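Local coordinates for probable glutaredoxin ssr2061 (PDB 4MJE), which probably reduces low-molecular-weight and protein disulfides as a glutathione-disulfide oxidoreductase, drawing on glutathione, NADPH and glutathione reductase, at residues Glu19-Ser24 and Ala59-Gly64; Tyr46-Asp49 and Ala54-Ala57; Leu35-Leu38 and Glu42-Glu45. The protein carries 1 engineered substitution. One frame throughout, in Å; residues are numbered along the deposited sequence.

The three contacts share the mixed sheet of one thioredoxin-like fold. Strand 44-47 pairs in parallel with strand 18-22. Interaction 1 ties strand 18-22 to helix 52-61, and interaction 2 ties the end of strand 44-47 to it. Their centres are about 7 Å apart. They meet through E19 OE1 and Y46 OH, 2.6 Å apart, and S24 OG and D49 OD2, 2.7 Å apart. Interaction 3 packs helix 27-39 on the sheet, about 15 Å from interaction 1, centre to centre. T22 OG1 and E45 OE2, 2.7 Å apart, connect these two. C26, just before helix 27-39, and C29 within it are the probable redox pair; the side chains of Y21 and I48 lie nearby without touching.

Interaction 1: Glu19-Ser24 and Ala59-Gly64; sequences EIYTWS and AARANG
R61, in the segment 59-64, reaches to the side chains of E19 and Y21. Its CB points toward the strand. CG lies anti to the carbonyl carbon (chi1 -79°), and the chain bends at chi3, which turns the guanidinium toward E19. CD passes 3.3 Å from Y21 OH. NH1 then donates to that OH at 2.8 Å, with the oxygen close to the guanidinium plane. The same NH1 gives a less straight bond to E19 OE1 at 3.1 Å, from above the carboxylate plane. NH2 makes the straighter bond of the salt bridge, to E19 OE2 at 2.8 Å and 174°, on the syn side. The grip on E19 is thus end-on, one nitrogen to each oxygen, with the two planes 43° apart. E19 OE1 also bonds to Y46 OH. A leucine in place of R61 would probably leave the buried E19 carboxylate without its charge partner and take a donor from Y21 OH. Outside the pair, R61 makes a cation-pi contact with F72 of strand 70-73. The salt bridge joins helix 52-61 to strand 18-22, which runs between strands 44-47 and 70-73 in the thioredoxin-like sheet.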
loop_
_atom_site.group_PDB
_atom_site.type_symbol
_atom_site.label_atom_id
_atom_site.label_comp_id
_atom_site.label_asym_id
_atom_site.label_seq_id
_atom_site.Cartn_x
_atom_site.Cartn_y
_atom_site.Cartn_z
ATOM N N GLU A 19 0.602 -1.822 -2.225
ATOM C CA GLU A 19 2.056 -1.868 -2.338
ATOM C C GLU A 19 2.681 -0.753 -1.526
ATOM O O GLU A 19 2.206 0.390 -1.561
ATOM C CB GLU A 19 2.511 -1.686 -3.784
ATOM C CG GLU A 19 1.935 -2.685 -4.761
ATOM C CD GLU A 19 2.101 -2.219 -6.188
ATOM O OE1 GLU A 19 3.070 -2.641 -6.857
ATOM O OE2 GLU A 19 1.270 -1.416 -6.651
ATOM N N ILE A 20 3.749 -1.086 -0.818
ATOM C CA ILE A 20 4.521 -0.060 -0.129
ATOM C C ILE A 20 6.010 -0.310 -0.306
ATOM O O ILE A 20 6.488 -1.420 -0.060
ATOM C CB ILE A 20 4.156 0.025 1.382
ATOM C CG1 ILE A 20 4.936 1.165 2.042
ATOM C CG2 ILE A 20 4.364 -1.308 2.117
ATOM C CD1 ILE A 20 4.503 1.492 3.436
ATOM N N TYR A 21 6.713 0.716 -0.797
ATOM C CA TYR A 21 8.160 0.702 -0.925
ATOM C C TYR A 21 8.788 1.285 0.344
ATOM O O TYR A 21 8.370 2.342 0.833
ATOM C CB TYR A 21 8.650 1.537 -2.113
ATOM C CG TYR A 21 8.176 1.162 -3.498
ATOM C CD1 TYR A 21 9.046 0.613 -4.431
ATOM C CD2 TYR A 21 6.879 1.456 -3.916
ATOM C CE1 TYR A 21 8.622 0.332 -5.725
ATOM C CE2 TYR A 21 6.459 1.175 -5.202
ATOM C CZ TYR A 21 7.327 0.624 -6.083
ATOM O OH TYR A 21 6.904 0.383 -7.368
ATOM N N THR A 22 9.793 0.594 0.876
ATOM C CA THR A 22 10.354 0.971 2.166
ATOM C C THR A 22 11.866 0.777 2.226
ATOM O O THR A 22 12.455 0.043 1.433
ATOM C CB THR A 22 9.806 0.073 3.288
ATOM O OG1 THR A 22 10.250 -1.256 3.046
ATOM C CG2 THR A 22 8.305 0.086 3.377
ATOM N N TRP A 23 12.473 1.440 3.216
ATOM C CA TRP A 23 13.654 0.909 3.872
ATOM C C TRP A 23 13.178 0.375 5.225
ATOM O O TRP A 23 12.376 1.011 5.902
ATOM C CB TRP A 23 14.746 1.983 4.036
ATOM C CG TRP A 23 15.654 2.093 2.862
ATOM C CD1 TRP A 23 15.413 1.637 1.597
ATOM C CD2 TRP A 23 16.961 2.696 2.836
ATOM N NE1 TRP A 23 16.489 1.913 0.786
ATOM C CE2 TRP A 23 17.451 2.559 1.526
ATOM C CE3 TRP A 23 17.757 3.343 3.795
ATOM C CZ2 TRP A 23 18.706 3.035 1.147
ATOM C CZ3 TRP A 23 18.992 3.824 3.409
ATOM C CH2 TRP A 23 19.452 3.670 2.101
ATOM N N SER A 24 13.656 -0.808 5.591
ATOM C CA SER A 24 13.172 -1.527 6.765
ATOM C C SER A 24 13.304 -0.717 8.041
ATOM O O SER A 24 12.473 -0.805 8.953
ATOM C CB SER A 24 13.921 -2.853 6.926
ATOM O OG SER A 24 15.298 -2.645 7.082
ATOM N N ALA A 59 10.759 5.583 -8.230
ATOM C CA ALA A 59 10.629 6.989 -8.627
ATOM C C ALA A 59 9.889 7.127 -9.955
ATOM O O ALA A 59 9.153 8.088 -10.175
ATOM C CB ALA A 59 11.993 7.637 -8.712
ATOM N N ALA A 60 10.088 6.164 -10.844
ATOM C CA ALA A 60 9.446 6.200 -12.148
ATOM C C ALA A 60 7.916 6.121 -12.015
ATOM O O ALA A 60 7.184 6.634 -12.863
ATOM C CB ALA A 60 9.967 5.065 -12.994
ATOM N N ARG A 61 7.433 5.457 -10.966
ATOM C CA ARG A 61 5.997 5.375 -10.682
ATOM C C ARG A 61 5.473 6.442 -9.743
ATOM O O ARG A 61 4.272 6.702 -9.703
ATOM C CB ARG A 61 5.660 4.063 -9.989
ATOM C CG ARG A 61 5.559 2.862 -10.841
ATOM C CD ARG A 61 5.246 1.674 -9.949
ATOM N NE ARG A 61 3.825 1.424 -9.730
ATOM C CZ ARG A 61 3.347 0.608 -8.791
ATOM N NH1 ARG A 61 4.173 0.025 -7.929
ATOM N NH2 ARG A 61 2.056 0.364 -8.703
ATOM N N ALA A 62 6.354 6.980 -8.917
ATOM C CA ALA A 62 5.944 7.868 -7.842
ATOM C C ALA A 62 6.270 9.332 -8.160
ATOM O O ALA A 62 6.769 10.053 -7.299
ATOM C CB ALA A 62 6.602 7.432 -6.543
ATOM N N ASN A 63 6.014 9.763 -9.395
ATOM C CA ASN A 63 6.201 11.167 -9.801
ATOM C C ASN A 63 7.629 11.650 -9.653
ATOM O O ASN A 63 7.886 12.845 -9.450
ATOM C CB ASN A 63 5.284 12.092 -9.005
ATOM C CG ASN A 63 3.838 11.813 -9.261
ATOM O OD1 ASN A 63 3.065 11.584 -8.333
ATOM N ND2 ASN A 63 3.462 11.803 -10.532
ATOM N N GLY A 64 8.570 10.737 -9.791
ATOM C CA GLY A 64 9.967 11.067 -9.635
ATOM C C GLY A 64 10.459 11.142 -8.192
ATOM O O GLY A 64 11.635 11.429 -7.976
#

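Interaction 2: Tyr46-Asp49 and Ala54-Ala57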
loop_
_atom_site.group_PDB
_atom_site.type_symbol
_atom_site.label_atom_id
_atom_site.label_comp_id
_atom_site.label_asym_id
_atom_site.label_seq_id
_atom_site.Cartn_x
_atom_site.Cartn_y
_atom_site.Cartn_z
ATOM N N TYR A 46 7.825 -3.729 -0.719
ATOM C CA TYR A 46 9.050 -3.774 -1.494
ATOM C C TYR A 46 10.125 -3.144 -0.606
ATOM O O TYR A 46 10.265 -1.936 -0.553
ATOM C CB TYR A 46 8.877 -2.993 -2.791
ATOM C CG TYR A 46 7.710 -3.422 -3.623
ATOM C CD1 TYR A 46 7.399 -4.769 -3.796
ATOM C CD2 TYR A 46 6.919 -2.497 -4.262
ATOM C CE1 TYR A 46 6.340 -5.171 -4.587
ATOM C CE2 TYR A 46 5.861 -2.890 -5.034
ATOM C CZ TYR A 46 5.575 -4.231 -5.204
ATOM O OH TYR A 46 4.538 -4.667 -5.989
ATOM N N CYS A 47 10.810 -3.975 0.165
ATOM C CA CYS A 47 11.886 -3.476 0.975
ATOM C C CYS A 47 13.136 -3.359 0.128
ATOM O O CYS A 47 13.696 -4.359 -0.333
ATOM C CB CYS A 47 12.097 -4.366 2.187
ATOM S SG CYS A 47 13.397 -3.847 3.248
ATOM N N ILE A 48 13.555 -2.118 -0.082
ATOM C CA ILE A 48 14.588 -1.840 -1.062
ATOM C C ILE A 48 15.852 -1.294 -0.419
ATOM O O ILE A 48 16.626 -0.603 -1.092
ATOM C CB ILE A 48 14.053 -0.916 -2.206
ATOM C CG1 ILE A 48 13.580 0.442 -1.681
ATOM C CG2 ILE A 48 12.896 -1.610 -2.932
ATOM C CD1 ILE A 48 13.297 1.482 -2.792
ATOM N N ASP A 49 16.107 -1.664 0.844
ATOM C CA ASP A 49 17.368 -1.322 1.528
ATOM C C ASP A 49 18.556 -1.506 0.590
ATOM O O ASP A 49 18.784 -2.602 0.083
ATOM C CB ASP A 49 17.641 -2.232 2.740
ATOM C CG ASP A 49 16.622 -2.110 3.839
ATOM O OD1 ASP A 49 15.527 -1.573 3.627
ATOM O OD2 ASP A 49 16.936 -2.573 4.952
ATOM N N ALA A 54 16.045 -0.368 -7.584
ATOM C CA ALA A 54 14.659 -0.438 -7.164
ATOM C C ALA A 54 14.146 0.949 -6.784
ATOM O O ALA A 54 12.978 1.259 -7.019
ATOM C CB ALA A 54 14.480 -1.416 -6.019
ATOM N N ARG A 55 15.004 1.798 -6.220
ATOM C CA ARG A 55 14.592 3.165 -5.938
ATOM C C ARG A 55 14.243 3.930 -7.217
ATOM O O ARG A 55 13.313 4.723 -7.254
ATOM C CB ARG A 55 15.681 3.923 -5.182
ATOM C CG ARG A 55 15.219 5.248 -4.613
ATOM C CD ARG A 55 14.447 5.044 -3.330
ATOM N NE ARG A 55 15.380 4.668 -2.275
ATOM C CZ ARG A 55 15.794 5.460 -1.288
ATOM N NH1 ARG A 55 15.283 6.673 -1.098
ATOM N NH2 ARG A 55 16.718 5.016 -0.440
ATOM N N GLU A 56 14.995 3.696 -8.287
ATOM C CA GLU A 56 14.693 4.370 -9.548
ATOM C C GLU A 56 13.402 3.820 -10.184
ATOM O O GLU A 56 12.644 4.566 -10.790
ATOM C CB GLU A 56 15.881 4.235 -10.503
ATOM C CG GLU A 56 17.202 4.881 -10.029
ATOM C CD GLU A 56 17.021 6.157 -9.259
ATOM O OE1 GLU A 56 16.280 7.028 -9.742
ATOM O OE2 GLU A 56 17.629 6.278 -8.178
ATOM N N ALA A 57 13.137 2.527 -10.044
ATOM C CA ALA A 57 11.863 1.966 -10.489
ATOM C C ALA A 57 10.735 2.603 -9.697
ATOM O O ALA A 57 9.720 2.984 -10.275
ATOM C CB ALA A 57 11.844 0.447 -10.318
HETATM O O HOH W 1 16.918 2.228 -2.185
#
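I48 meets A54 and R55 with two different branches. CG2 presses on A54 CB at 3.5 Å, tighter than usual for two carbons. CD1 goes to R55, lying 3.8 Å from R55 CD and equally far from R55 NE. It approaches the guanidinium obliquely. CG1 of I48 sits between the backbone N and the carbonyl carbon (chi1 61°), a torsion that points CG2 at A54 and carries CD1 to R55. The R55 chain bends at chi2 and chi3 and crosses I48 at about a right angle, with R55 CA also 3.8 Å from I48 CD1.

A water forms the next layer. It accepts from R55 NE at 2.9 Å, at the edge of the guanidinium and in its plane. It donates to I48 O at 3.0 Å. The two segments have no direct hydrogen bond, so this bridge supplies their polar link. I48 O also takes a weak hydrogen bond from W23 NE1.

Further out, R55 NH1 bonds to R66 O, which helps fix the rotation of the guanidinium. D51 OD1 accepts from A54 N near the start of the helix. The contact is part of a strand-to-helix connection of the thioredoxin-like fold. It packs the first half of helix 52-61 against the loop that leaves strand 44-47, beside the end of strand 18-22.

Interaction 3: Leu35-Leu38 and Glu42-Glu45. Engineered in segment 35-38: L38 (natural residue Arg).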
loop_
_atom_site.group_PDB
_atom_site.type_symbol
_atom_site.label_atom_id
_atom_site.label_comp_id
_atom_site.label_asym_id
_atom_site.label_seq_id
_atom_site.Cartn_x
_atom_site.Cartn_y
_atom_site.Cartn_z
ATOM N N LEU A 35 0.482 1.138 10.362
ATOM C CA LEU A 35 -0.898 1.447 10.036
ATOM C C LEU A 35 -1.522 0.359 9.145
ATOM O O LEU A 35 -2.649 -0.095 9.384
ATOM C CB LEU A 35 -0.994 2.809 9.356
ATOM C CG LEU A 35 -2.418 3.289 9.050
ATOM C CD1 LEU A 35 -3.329 3.317 10.287
ATOM C CD2 LEU A 35 -2.363 4.651 8.427
ATOM N N LEU A 36 -0.794 -0.075 8.119
ATOM C CA LEU A 36 -1.287 -1.111 7.223
ATOM C C LEU A 36 -1.512 -2.420 7.963
ATOM O O LEU A 36 -2.504 -3.106 7.736
ATOM C CB LEU A 36 -0.333 -1.297 6.039
ATOM C CG LEU A 36 -0.245 -0.103 5.081
ATOM C CD1 LEU A 36 0.879 -0.294 4.074
ATOM C CD2 LEU A 36 -1.569 0.103 4.360
ATOM N N LYS A 37 -0.582 -2.766 8.849
ATOM C CA LYS A 37 -0.706 -3.970 9.643
ATOM C C LYS A 37 -1.914 -3.868 10.572
ATOM O O LYS A 37 -2.660 -4.822 10.715
ATOM C CB LYS A 37 0.591 -4.260 10.402
ATOM C CG LYS A 37 1.713 -4.674 9.479
ATOM C CD LYS A 37 2.981 -4.871 10.240
ATOM C CE LYS A 37 4.070 -5.423 9.344
ATOM N NZ LYS A 37 5.334 -5.602 10.132
ATOM N N LEU A 38 -2.148 -2.714 11.181
ATOM C CA LEU A 38 -3.265 -2.576 12.110
ATOM C C LEU A 38 -4.615 -2.661 11.383
ATOM O O LEU A 38 -5.616 -3.062 11.980
ATOM C CB LEU A 38 -3.106 -1.286 12.920
ATOM C CG LEU A 38 -1.935 -1.361 13.921
ATOM C CD1 LEU A 38 -1.634 0.013 14.519
ATOM C CD2 LEU A 38 -2.195 -2.367 15.053
ATOM N N GLU A 42 -4.115 -7.447 3.469
ATOM C CA GLU A 42 -3.028 -8.129 2.802
ATOM C C GLU A 42 -2.302 -7.119 1.929
ATOM O O GLU A 42 -2.951 -6.389 1.170
ATOM C CB GLU A 42 -3.635 -9.224 1.938
ATOM C CG GLU A 42 -2.668 -9.939 1.038
ATOM C CD GLU A 42 -3.364 -10.750 -0.042
ATOM O OE1 GLU A 42 -4.559 -10.490 -0.340
ATOM O OE2 GLU A 42 -2.713 -11.660 -0.600
ATOM N N PHE A 43 -0.982 -7.056 2.028
ATOM C CA PHE A 43 -0.230 -6.078 1.255
ATOM C C PHE A 43 1.182 -6.572 0.952
ATOM O O PHE A 43 1.696 -7.479 1.618
ATOM C CB PHE A 43 -0.223 -4.688 1.921
ATOM C CG PHE A 43 0.572 -4.598 3.193
ATOM C CD1 PHE A 43 1.885 -4.147 3.170
ATOM C CD2 PHE A 43 0.002 -4.912 4.416
ATOM C CE1 PHE A 43 2.606 -4.033 4.331
ATOM C CE2 PHE A 43 0.729 -4.808 5.579
ATOM C CZ PHE A 43 2.031 -4.353 5.534
ATOM N N GLN A 44 1.800 -5.973 -0.062
ATOM C CA GLN A 44 3.143 -6.330 -0.520
ATOM C C GLN A 44 4.092 -5.190 -0.164
ATOM O O GLN A 44 3.838 -4.021 -0.498
ATOM C CB GLN A 44 3.125 -6.565 -2.033
ATOM C CG GLN A 44 4.319 -7.315 -2.569
ATOM C CD GLN A 44 4.339 -8.771 -2.170
ATOM O OE1 GLN A 44 3.351 -9.303 -1.664
ATOM N NE2 GLN A 44 5.463 -9.435 -2.421
ATOM N N GLU A 45 5.178 -5.524 0.519
ATOM C CA GLU A 45 6.194 -4.543 0.864
ATOM C C GLU A 45 7.419 -4.777 -0.008
ATOM O O GLU A 45 7.979 -5.875 -0.039
ATOM C CB GLU A 45 6.593 -4.683 2.336
ATOM C CG GLU A 45 7.794 -3.810 2.724
ATOM C CD GLU A 45 8.333 -4.055 4.115
ATOM O OE1 GLU A 45 7.917 -5.021 4.811
ATOM O OE2 GLU A 45 9.205 -3.263 4.538
HETATM O O HOH W 2 7.533 -5.238 8.063
#
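L36 and K37 pack on F43 within the beta-alpha-beta unit of the thioredoxin fold, made of strand 18-22, helix 27-39 and strand 44-47. Here the helix meets the segment that leads into the second strand.

The main apolar contact is CH-pi. L36 CB lies over one face of the F43 ring, 4.0 Å from its centroid and 21° off the normal. It is offset toward the rim, with CE2 of F43 its nearest ring atom at 3.7 Å. The leucine also reaches F43 CD1 with its own CD1, at 4.1 Å. F43 CG sits between the backbone N and the carbonyl carbon (chi1 69°), which swings the ring toward the helix.

K37 adds an aliphatic contact at the ring edge. Its CG lies in the ring plane, 4.0 Å from F43 CZ, and the extended chain crosses the phenylalanine at about a right angle.

The polar link is indirect. K37 NZ and E45 OE1 are 5.9 Å apart, probably oppositely charged, and not in contact. E45 also bonds to T22. One water fills the step, accepting from K37 NZ at 3.0 Å and donating to E45 OE1 at 3.3 Å.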